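Cellulase IBT99 (Metagenomes, PDB 6WBT) probably hydrolyses 6-phospho-alpha-glucosides by the NAD- and manganese-dependent route of family 4 glycoside hydrolases, and binds glucose 6-phosphate in its active site. Local coordinates at residues G120-Y125 / K436-E441; V245-N250 / Y266-L271. All coordinates share one frame; numbering follows the deposited sequence.

Contact 1: G120-Y125 / K436-E441; sequences GMRTIY and KGYWPE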
ATOM      1  N   GLY A 120       7.799  -8.019  28.828  1.00 49.27           N
ATOM      2  CA  GLY A 120       7.179  -6.903  28.133  1.00 51.15           C
ATOM      3  C   GLY A 120       5.854  -6.486  28.741  1.00 54.07           C
ATOM      4  O   GLY A 120       5.590  -5.293  28.915  1.00 53.74           O
HETATM    5  N   MSE A 121       5.005  -7.455  29.074  1.00 56.27           N
HETATM    6  CA  MSE A 121       3.680  -7.156  29.611  1.00 57.08           C
HETATM    7  C   MSE A 121       3.753  -6.554  31.012  1.00 57.66           C
HETATM    8  O   MSE A 121       2.828  -5.870  31.449  1.00 60.59           O
HETATM    9  CB  MSE A 121       2.807  -8.412  29.625  1.00 57.73           C
HETATM   10  CG  MSE A 121       2.402  -8.900  28.241  1.00 57.25           C
HETATM   11 SE   MSE A 121       0.691  -9.836  28.257  0.37 60.27          SE
HETATM   12  CE  MSE A 121      -0.432  -8.384  28.918  1.00 57.71           C
ATOM     13  N   ARG A 122       4.856  -6.814  31.719  1.00 54.70           N
ATOM     14  CA  ARG A 122       5.077  -6.160  33.003  1.00 52.61           C
ATOM     15  C   ARG A 122       5.431  -4.689  32.843  1.00 49.22           C
ATOM     16  O   ARG A 122       5.209  -3.905  33.772  1.00 50.40           O
ATOM     17  CB  ARG A 122       6.187  -6.864  33.784  1.00 53.43           C
ATOM     18  CG  ARG A 122       5.804  -8.210  34.374  1.00 56.59           C
ATOM     19  CD  ARG A 122       6.805  -8.628  35.443  1.00 56.86           C
ATOM     20  NE  ARG A 122       8.160  -8.743  34.913  1.00 57.48           N
ATOM     21  CZ  ARG A 122       8.689  -9.873  34.458  1.00 57.77           C
ATOM     22  NH1 ARG A 122       7.977 -10.992  34.467  1.00 58.39           N
ATOM     23  NH2 ARG A 122       9.932  -9.887  33.994  1.00 56.21           N
ATOM     24  N   THR A 123       5.964  -4.297  31.687  1.00 46.14           N
ATOM     25  CA  THR A 123       6.501  -2.960  31.486  1.00 44.03           C
ATOM     26  C   THR A 123       5.555  -2.032  30.731  1.00 45.06           C
ATOM     27  O   THR A 123       5.771  -0.816  30.746  1.00 47.03           O
ATOM     28  CB  THR A 123       7.838  -3.041  30.732  1.00 41.73           C
ATOM     29  OG1 THR A 123       8.567  -4.192  31.177  1.00 41.04           O
ATOM     30  CG2 THR A 123       8.686  -1.798  30.981  1.00 41.88           C
ATOM     31  N   ILE A 124       4.510  -2.566  30.093  1.00 45.31           N
ATOM     32  CA  ILE A 124       3.654  -1.747  29.232  1.00 44.66           C
ATOM     33  C   ILE A 124       3.000  -0.625  30.032  1.00 46.02           C
ATOM     34  O   ILE A 124       3.244   0.561  29.786  1.00 46.03           O
ATOM     35  CB  ILE A 124       2.602  -2.621  28.526  1.00 44.50           C
ATOM     36  CG1 ILE A 124       3.275  -3.560  27.522  1.00 45.47           C
ATOM     37  CG2 ILE A 124       1.563  -1.754  27.830  1.00 33.51           C
ATOM     38  CD1 ILE A 124       2.310  -4.445  26.766  1.00 33.65           C
ATOM     39  N   TYR A 125       2.161  -0.984  31.001  1.00 46.72           N
ATOM     40  CA  TYR A 125       1.401   0.014  31.748  1.00 48.36           C
ATOM     41  C   TYR A 125       2.270   0.854  32.684  1.00 49.05           C
ATOM     42  O   TYR A 125       2.026   2.062  32.804  1.00 51.62           O
ATOM     43  CB  TYR A 125       0.265  -0.654  32.526  1.00 50.06           C
ATOM     44  CG  TYR A 125      -0.921  -1.009  31.657  1.00 51.72           C
ATOM     45  CD1 TYR A 125      -1.685  -0.015  31.058  1.00 52.31           C
ATOM     46  CD2 TYR A 125      -1.276  -2.332  31.434  1.00 52.98           C
ATOM     47  CE1 TYR A 125      -2.767  -0.329  30.260  1.00 53.71           C
ATOM     48  CE2 TYR A 125      -2.360  -2.656  30.637  1.00 54.06           C
ATOM     49  CZ  TYR A 125      -3.102  -1.650  30.053  1.00 54.72           C
ATOM     50  OH  TYR A 125      -4.181  -1.965  29.260  1.00 56.02           O
ATOM     51  N   LYS A 436       1.199 -12.714  38.803  1.00 56.54           N
ATOM     52  CA  LYS A 436       0.004 -12.217  39.478  1.00 59.29           C
ATOM     53  C   LYS A 436       0.382 -11.028  40.351  1.00 59.10           C
ATOM     54  O   LYS A 436       1.105 -11.175  41.342  1.00 60.20           O
ATOM     55  CB  LYS A 436      -0.644 -13.328  40.299  1.00 62.47           C
ATOM     56  CG  LYS A 436      -1.646 -14.155  39.508  1.00 65.51           C
ATOM     57  CD  LYS A 436      -1.944 -15.487  40.175  1.00 69.41           C
ATOM     58  CE  LYS A 436      -2.601 -15.309  41.532  1.00 73.10           C
ATOM     59  NZ  LYS A 436      -2.977 -16.623  42.122  1.00 76.15           N
ATOM     60  N   GLY A 437      -0.103  -9.845  39.979  1.00 56.95           N
ATOM     61  CA  GLY A 437       0.279  -8.598  40.601  1.00 56.84           C
ATOM     62  C   GLY A 437       1.035  -7.664  39.680  1.00 57.63           C
ATOM     63  O   GLY A 437       1.042  -6.450  39.920  1.00 59.26           O
ATOM     64  N   TYR A 438       1.667  -8.198  38.637  1.00 56.65           N
ATOM     65  CA  TYR A 438       2.380  -7.406  37.641  1.00 54.80           C
ATOM     66  C   TYR A 438       1.660  -7.335  36.303  1.00 55.13           C
ATOM     67  O   TYR A 438       1.637  -6.273  35.678  1.00 55.41           O
ATOM     68  CB  TYR A 438       3.786  -7.975  37.417  1.00 54.24           C
ATOM     69  CG  TYR A 438       4.728  -7.804  38.586  1.00 56.43           C
ATOM     70  CD1 TYR A 438       5.227  -6.552  38.922  1.00 56.36           C
ATOM     71  CD2 TYR A 438       5.135  -8.895  39.343  1.00 57.72           C
ATOM     72  CE1 TYR A 438       6.094  -6.389  39.985  1.00 57.30           C
ATOM     73  CE2 TYR A 438       6.003  -8.743  40.409  1.00 59.39           C
ATOM     74  CZ  TYR A 438       6.479  -7.487  40.725  1.00 60.29           C
ATOM     75  OH  TYR A 438       7.343  -7.327  41.784  1.00 63.55           O
ATOM     76  N   TRP A 439       1.078  -8.440  35.850  1.00 55.20           N
ATOM     77  CA  TRP A 439       0.409  -8.484  34.562  1.00 54.94           C
ATOM     78  C   TRP A 439      -0.996  -7.899  34.647  1.00 55.13           C
ATOM     79  O   TRP A 439      -1.606  -7.866  35.718  1.00 54.90           O
ATOM     80  CB  TRP A 439       0.326  -9.921  34.060  1.00 56.30           C
ATOM     81  CG  TRP A 439       1.493 -10.357  33.239  1.00 57.49           C
ATOM     82  CD1 TRP A 439       2.756  -9.845  33.265  1.00 57.40           C
ATOM     83  CD2 TRP A 439       1.501 -11.395  32.253  1.00 58.48           C
ATOM     84  NE1 TRP A 439       3.553 -10.506  32.362  1.00 57.64           N
ATOM     85  CE2 TRP A 439       2.805 -11.462  31.726  1.00 58.30           C
ATOM     86  CE3 TRP A 439       0.531 -12.277  31.766  1.00 58.62           C
ATOM     87  CZ2 TRP A 439       3.164 -12.374  30.737  1.00 57.79           C
ATOM     88  CZ3 TRP A 439       0.890 -13.182  30.784  1.00 57.70           C
ATOM     89  CH2 TRP A 439       2.195 -13.224  30.281  1.00 57.14           C
ATOM     90  N   PRO A 440      -1.530  -7.425  33.524  1.00 56.62           N
ATOM     91  CA  PRO A 440      -2.955  -7.092  33.476  1.00 57.60           C
ATOM     92  C   PRO A 440      -3.804  -8.351  33.527  1.00 59.80           C
ATOM     93  O   PRO A 440      -3.362  -9.443  33.160  1.00 59.13           O
ATOM     94  CB  PRO A 440      -3.113  -6.370  32.131  1.00 56.93           C
ATOM     95  CG  PRO A 440      -1.724  -5.970  31.733  1.00 57.23           C
ATOM     96  CD  PRO A 440      -0.827  -7.024  32.295  1.00 57.16           C
ATOM     97  N   GLU A 441      -5.038  -8.190  33.993  1.00 63.66           N
ATOM     98  CA  GLU A 441      -5.972  -9.306  34.026  1.00 66.51           C
ATOM     99  C   GLU A 441      -6.311  -9.745  32.607  1.00 64.81           C
ATOM    100  O   GLU A 441      -6.493  -8.917  31.711  1.00 65.02           O
ATOM    101  CB  GLU A 441      -7.245  -8.914  34.774  1.00 70.98           C
ATOM    102  CG  GLU A 441      -8.178 -10.077  35.063  1.00 74.95           C
ATOM    103  CD  GLU A 441      -9.554  -9.620  35.504  1.00 78.83           C
ATOM    104  OE1 GLU A 441     -10.187  -8.841  34.761  1.00 79.26           O
ATOM    105  OE2 GLU A 441      -9.998 -10.033  36.596  1.00 80.98           O
TER
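Met121, present as selenomethionine, lies across one face of the Trp439 indole and shows how a flexible chain can fit a flat, rigid partner. Its CB sits above the five-membered ring in a CH-pi contact, 3.8 Å from that ring's centroid and nearest to NE1, at 3.5 Å from Trp439 NE1. CG carries the chain on across the same face, and SE comes to rest almost squarely over the six-membered ring, 4.1 Å from its centroid and only 4° off the normal, a Met-aromatic contact. The chain then bends: a chi3 of 60° swings CE off toward the proline, where Met121 CE packs 3.7 Å from Pro440 CD.

Neighbours on the helix extend the apolar contact in both directions. Arg122 uses its aliphatic part, with CG in the plane of the indole at its edge, 3.6 Å from Trp439 CD1, and CD 3.7 Å from Tyr438 CB. Its guanidinium is engaged elsewhere, by Asp97, Asn435 and the carbonyl of Val88. One turn on, Tyr125 offers a ring edge to the proline, its CE2 3.5 Å from Pro440 CG, while its hydroxyl bonds to the carbonyl of Ala400.

The indole N-H bonds to Thr118 O, from the preceding turn of helix 114-136, and side chains of helix 421-434 also touch the ring. The C-terminal tail is thus laid against a helix of the Rossmann-type domain by apolar contacts at ring faces and ring edges, with the selenium standing where a methionine sulfur would lie. The bonds from Trp439 to Thr118 and from Arg122 to Asn435, both flanking residues, add a polar tie between helix and tail.

Contact 2: V245-N250 / Y266-L271; sequences VHTFKN and YWQYYL. With G6P (6-O-phosphono-alpha-D-glucopyranose), chain F.
Gln268 reaches helix 242-249 because CG stands anti to its backbone N (chi1 180°) and the chain stays extended beyond it, so the amide is delivered among His246, Thr247 and Asn250. His246 turns to meet it: its CG is also anti to the backbone N (chi1 171°), which directs CG, and the ring it carries, to the glutamine's side. The Gln268 side chain crosses each of these three at about a right angle, and its amide plane is inclined by 37° to the imidazole.

Behind the amide, along the Gln268 chain, methylene packing supports the approach, with Gln268 CG 4.0 Å from Asn250 CB. Thr247 contributes its methyl group, whose CG2 lies 4.2 Å from Gln268 CD and equally 4.2 Å from Tyr269 OH. Asn250 also places its CG over one face of the His246 ring, 3.9 Å above the plane, and that ring stacks on Tyr279.

Next to the weakly bonded helix 267-270, Tyr266 turns to the active site. Its OH accepts a hydrogen bond of 3.2 Å from O3 of glucose 6-phosphate, and C2 of the sugar lies at the ring edge, 3.4 Å from Tyr266 OH. The tyrosine ring stacks on His201, which with Cys171 belongs to the manganese site. Family 4 enzymes are thought to oxidise the sugar at C3 with NAD and remove a proton from C2. The chemistry therefore divides: a largely buried cluster of polar side chains, packed through their carbon atoms, brings the two segments together, while the phenol hydroxyl sits where that C2 and C3 chemistry would be expected to occur.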
ATOM      1  N   VAL A 245      31.093 -13.798  25.214  1.00103.52           N
ATOM      2  CA  VAL A 245      31.997 -14.373  24.221  1.00101.95           C
ATOM      3  C   VAL A 245      31.260 -15.405  23.377  1.00101.67           C
ATOM      4  O   VAL A 245      31.351 -15.403  22.144  1.00100.97           O
ATOM      5  CB  VAL A 245      33.231 -14.985  24.907  1.00103.68           C
ATOM      6  CG1 VAL A 245      34.212 -15.503  23.865  1.00102.85           C
ATOM      7  CG2 VAL A 245      33.896 -13.964  25.811  1.00104.52           C
ATOM      8  N   HIS A 246      30.524 -16.305  24.033  1.00101.92           N
ATOM      9  CA  HIS A 246      29.703 -17.269  23.308  1.00101.14           C
ATOM     10  C   HIS A 246      28.621 -16.577  22.491  1.00 97.35           C
ATOM     11  O   HIS A 246      28.249 -17.060  21.416  1.00 96.81           O
ATOM     12  CB  HIS A 246      29.078 -18.259  24.293  1.00103.42           C
ATOM     13  CG  HIS A 246      28.053 -19.161  23.680  1.00101.54           C
ATOM     14  ND1 HIS A 246      28.370 -20.385  23.131  1.00102.89           N
ATOM     15  CD2 HIS A 246      26.715 -19.019  23.533  1.00100.21           C
ATOM     16  CE1 HIS A 246      27.272 -20.958  22.671  1.00101.77           C
ATOM     17  NE2 HIS A 246      26.253 -20.149  22.902  1.00100.43           N
ATOM     18  N   THR A 247      28.114 -15.444  22.979  1.00 95.09           N
ATOM     19  CA  THR A 247      27.052 -14.740  22.270  1.00 93.39           C
ATOM     20  C   THR A 247      27.573 -14.080  20.999  1.00 91.28           C
ATOM     21  O   THR A 247      26.904 -14.106  19.960  1.00 93.49           O
ATOM     22  CB  THR A 247      26.412 -13.701  23.191  1.00 93.69           C
ATOM     23  OG1 THR A 247      26.163 -14.289  24.473  1.00 97.47           O
ATOM     24  CG2 THR A 247      25.099 -13.222  22.614  1.00 91.55           C
ATOM     25  N   PHE A 248      28.766 -13.481  21.061  1.00 87.82           N
ATOM     26  CA  PHE A 248      29.322 -12.839  19.873  1.00 85.74           C
ATOM     27  C   PHE A 248      29.866 -13.859  18.880  1.00 85.50           C
ATOM     28  O   PHE A 248      29.782 -13.643  17.666  1.00 83.20           O
ATOM     29  CB  PHE A 248      30.422 -11.856  20.270  1.00 86.54           C
ATOM     30  CG  PHE A 248      29.913 -10.594  20.903  1.00 86.46           C
ATOM     31  CD1 PHE A 248      28.663 -10.092  20.580  1.00 85.26           C
ATOM     32  CD2 PHE A 248      30.689  -9.906  21.822  1.00 88.55           C
ATOM     33  CE1 PHE A 248      28.196  -8.928  21.165  1.00 85.00           C
ATOM     34  CE2 PHE A 248      30.229  -8.745  22.408  1.00 88.44           C
ATOM     35  CZ  PHE A 248      28.981  -8.253  22.080  1.00 86.55           C
ATOM     36  N   LYS A 249      30.423 -14.967  19.370  1.00 87.37           N
ATOM     37  CA  LYS A 249      31.018 -15.969  18.495  1.00 87.23           C
ATOM     38  C   LYS A 249      29.981 -16.825  17.779  1.00 84.42           C
ATOM     39  O   LYS A 249      30.332 -17.520  16.818  1.00 84.42           O
ATOM     40  CB  LYS A 249      31.970 -16.859  19.300  1.00 90.88           C
ATOM     41  CG  LYS A 249      33.026 -17.563  18.461  1.00 92.37           C
ATOM     42  CD  LYS A 249      34.020 -18.310  19.336  1.00 95.56           C
ATOM     43  CE  LYS A 249      34.817 -17.356  20.214  1.00 95.70           C
ATOM     44  NZ  LYS A 249      35.650 -16.416  19.411  1.00 93.96           N
ATOM     45  N   ASN A 250      28.719 -16.793  18.213  1.00 82.17           N
ATOM     46  CA  ASN A 250      27.666 -17.526  17.520  1.00 79.02           C
ATOM     47  C   ASN A 250      27.240 -16.856  16.221  1.00 73.21           C
ATOM     48  O   ASN A 250      26.581 -17.500  15.398  1.00 72.27           O
ATOM     49  CB  ASN A 250      26.447 -17.696  18.430  1.00 78.54           C
ATOM     50  CG  ASN A 250      26.415 -19.048  19.115  1.00 79.95           C
ATOM     51  OD1 ASN A 250      26.889 -19.199  20.239  1.00 81.46           O
ATOM     52  ND2 ASN A 250      25.854 -20.041  18.435  1.00 80.19           N
ATOM     53  N   TYR A 266      21.150 -10.741  18.592  1.00 57.81           N
ATOM     54  CA  TYR A 266      20.027 -11.455  19.191  1.00 59.36           C
ATOM     55  C   TYR A 266      19.351 -12.444  18.246  1.00 61.16           C
ATOM     56  O   TYR A 266      18.405 -13.115  18.675  1.00 59.76           O
ATOM     57  CB  TYR A 266      18.998 -10.458  19.719  1.00 59.62           C
ATOM     58  CG  TYR A 266      19.305  -9.962  21.112  1.00 61.11           C
ATOM     59  CD1 TYR A 266      18.851 -10.649  22.229  1.00 61.37           C
ATOM     60  CD2 TYR A 266      20.055  -8.811  21.313  1.00 62.36           C
ATOM     61  CE1 TYR A 266      19.129 -10.204  23.506  1.00 62.57           C
ATOM     62  CE2 TYR A 266      20.338  -8.358  22.587  1.00 63.27           C
ATOM     63  CZ  TYR A 266      19.874  -9.057  23.679  1.00 63.60           C
ATOM     64  OH  TYR A 266      20.153  -8.610  24.950  1.00 63.74           O
ATOM     65  N   TRP A 267      19.795 -12.566  16.993  1.00 63.87           N
ATOM     66  CA  TRP A 267      19.310 -13.653  16.149  1.00 65.53           C
ATOM     67  C   TRP A 267      19.770 -15.016  16.647  1.00 65.61           C
ATOM     68  O   TRP A 267      19.309 -16.038  16.126  1.00 65.34           O
ATOM     69  CB  TRP A 267      19.765 -13.451  14.704  1.00 67.05           C
ATOM     70  CG  TRP A 267      19.003 -12.384  13.987  1.00 68.44           C
ATOM     71  CD1 TRP A 267      19.427 -11.117  13.710  1.00 68.81           C
ATOM     72  CD2 TRP A 267      17.674 -12.487  13.464  1.00 69.91           C
ATOM     73  NE1 TRP A 267      18.446 -10.427  13.041  1.00 68.79           N
ATOM     74  CE2 TRP A 267      17.360 -11.244  12.878  1.00 70.07           C
ATOM     75  CE3 TRP A 267      16.720 -13.509  13.432  1.00 70.14           C
ATOM     76  CZ2 TRP A 267      16.132 -10.998  12.269  1.00 70.28           C
ATOM     77  CZ3 TRP A 267      15.504 -13.261  12.826  1.00 70.38           C
ATOM     78  CH2 TRP A 267      15.221 -12.017  12.251  1.00 70.60           C
ATOM     79  N   GLN A 268      20.663 -15.046  17.638  1.00 66.61           N
ATOM     80  CA  GLN A 268      21.122 -16.300  18.222  1.00 68.66           C
ATOM     81  C   GLN A 268      19.973 -17.100  18.821  1.00 66.94           C
ATOM     82  O   GLN A 268      20.008 -18.337  18.815  1.00 66.04           O
ATOM     83  CB  GLN A 268      22.179 -15.996  19.284  1.00 72.29           C
ATOM     84  CG  GLN A 268      22.760 -17.198  19.990  1.00 75.10           C
ATOM     85  CD  GLN A 268      23.470 -16.810  21.271  1.00 75.96           C
ATOM     86  OE1 GLN A 268      24.379 -17.503  21.727  1.00 78.10           O
ATOM     87  NE2 GLN A 268      23.054 -15.697  21.862  1.00 74.35           N
ATOM     88  N   TYR A 269      18.945 -16.423  19.333  1.00 66.20           N
ATOM     89  CA  TYR A 269      17.845 -17.098  20.010  1.00 64.54           C
ATOM     90  C   TYR A 269      16.673 -17.415  19.091  1.00 62.39           C
ATOM     91  O   TYR A 269      15.903 -18.335  19.392  1.00 61.89           O
ATOM     92  CB  TYR A 269      17.351 -16.248  21.185  1.00 62.69           C
ATOM     93  CG  TYR A 269      18.463 -15.725  22.065  1.00 62.08           C
ATOM     94  CD1 TYR A 269      18.809 -14.381  22.053  1.00 59.62           C
ATOM     95  CD2 TYR A 269      19.175 -16.578  22.898  1.00 62.81           C
ATOM     96  CE1 TYR A 269      19.828 -13.898  22.852  1.00 58.43           C
ATOM     97  CE2 TYR A 269      20.197 -16.105  23.700  1.00 61.70           C
ATOM     98  CZ  TYR A 269      20.518 -14.765  23.674  1.00 59.58           C
ATOM     99  OH  TYR A 269      21.533 -14.289  24.471  1.00 59.68           O
ATOM    100  N   TYR A 270      16.514 -16.683  17.990  1.00 62.04           N
ATOM    101  CA  TYR A 270      15.423 -16.938  17.056  1.00 62.47           C
ATOM    102  C   TYR A 270      15.808 -17.963  15.995  1.00 61.27           C
ATOM    103  O   TYR A 270      15.065 -18.920  15.754  1.00 61.21           O
ATOM    104  CB  TYR A 270      14.979 -15.632  16.391  1.00 63.04           C
ATOM    105  CG  TYR A 270      14.274 -14.678  17.326  1.00 64.09           C
ATOM    106  CD1 TYR A 270      12.910 -14.794  17.566  1.00 65.24           C
ATOM    107  CD2 TYR A 270      14.967 -13.662  17.968  1.00 64.13           C
ATOM    108  CE1 TYR A 270      12.259 -13.924  18.420  1.00 65.40           C
ATOM    109  CE2 TYR A 270      14.324 -12.788  18.823  1.00 63.64           C
ATOM    110  CZ  TYR A 270      12.971 -12.924  19.046  1.00 64.23           C
ATOM    111  OH  TYR A 270      12.325 -12.056  19.896  1.00 64.03           O
ATOM    112  N   LEU A 271      16.960 -17.777  15.352  1.00 61.68           N
ATOM    113  CA  LEU A 271      17.400 -18.705  14.320  1.00 62.84           C
ATOM    114  C   LEU A 271      17.983 -19.989  14.894  1.00 66.86           C
ATOM    115  O   LEU A 271      18.001 -21.009  14.195  1.00 67.83           O
ATOM    116  CB  LEU A 271      18.433 -18.035  13.412  1.00 61.51           C
ATOM    117  CG  LEU A 271      17.938 -16.826  12.617  1.00 59.85           C
ATOM    118  CD1 LEU A 271      19.062 -16.234  11.784  1.00 58.71           C
ATOM    119  CD2 LEU A 271      16.759 -17.211  11.737  1.00 58.66           C
TER
HETATM  120  C1  G6P F 502      22.775  -5.264  25.697  1.00 91.49           C
HETATM  121  C2  G6P F 502      21.317  -5.482  25.298  1.00 90.50           C
HETATM  122  C3  G6P F 502      20.408  -5.486  26.521  1.00 89.51           C
HETATM  123  C4  G6P F 502      20.942  -6.446  27.577  1.00 88.54           C
HETATM  124  C5  G6P F 502      22.395  -6.101  27.882  1.00 88.09           C
HETATM  125  C6  G6P F 502      22.992  -6.989  28.970  1.00 84.11           C
HETATM  126  O1  G6P F 502      22.931  -3.946  26.232  1.00 92.79           O
HETATM  127  O2  G6P F 502      20.906  -4.442  24.403  1.00 90.32           O
HETATM  128  O3  G6P F 502      19.087  -5.876  26.136  1.00 89.80           O
HETATM  129  O4  G6P F 502      20.156  -6.342  28.770  1.00 88.53           O
HETATM  130  O5  G6P F 502      23.161  -6.222  26.683  1.00 90.46           O
HETATM  131  O6  G6P F 502      22.000  -7.843  29.536  1.00 80.37           O
HETATM  132  P   G6P F 502      22.308  -8.619  30.912  1.00 77.48           P
HETATM  133  O1P G6P F 502      21.704  -9.986  30.708  1.00 77.80           O
HETATM  134  O2P G6P F 502      21.640  -7.777  31.973  1.00 77.65           O
HETATM  135  O3P G6P F 502      23.817  -8.616  30.991  1.00 76.76           O

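Overall arrangement
The centres of contacts 1 and 2 lie 28 Å apart, with about 11 Å between their nearest atoms, so the two do not touch. Contact 1 spans 310 intervening residues, and both segments of contact 2 fall within that span. Contact 1 joins helix 114-136, in the N-terminal Rossmann-type part, to the loop after helix 421-434. Contact 2 is local, between helices 242-249 and 267-270 of the C-terminal family region. The ligands lie between these zones: the side chain of Tyr438 is about 7 Å from NAD, and Tyr266 touches the sugar phosphate. Contact 1 thus closes the chain near the cofactor, whereas contact 2 lies beside the substrate pocket, to which its second segment contributes Tyr266.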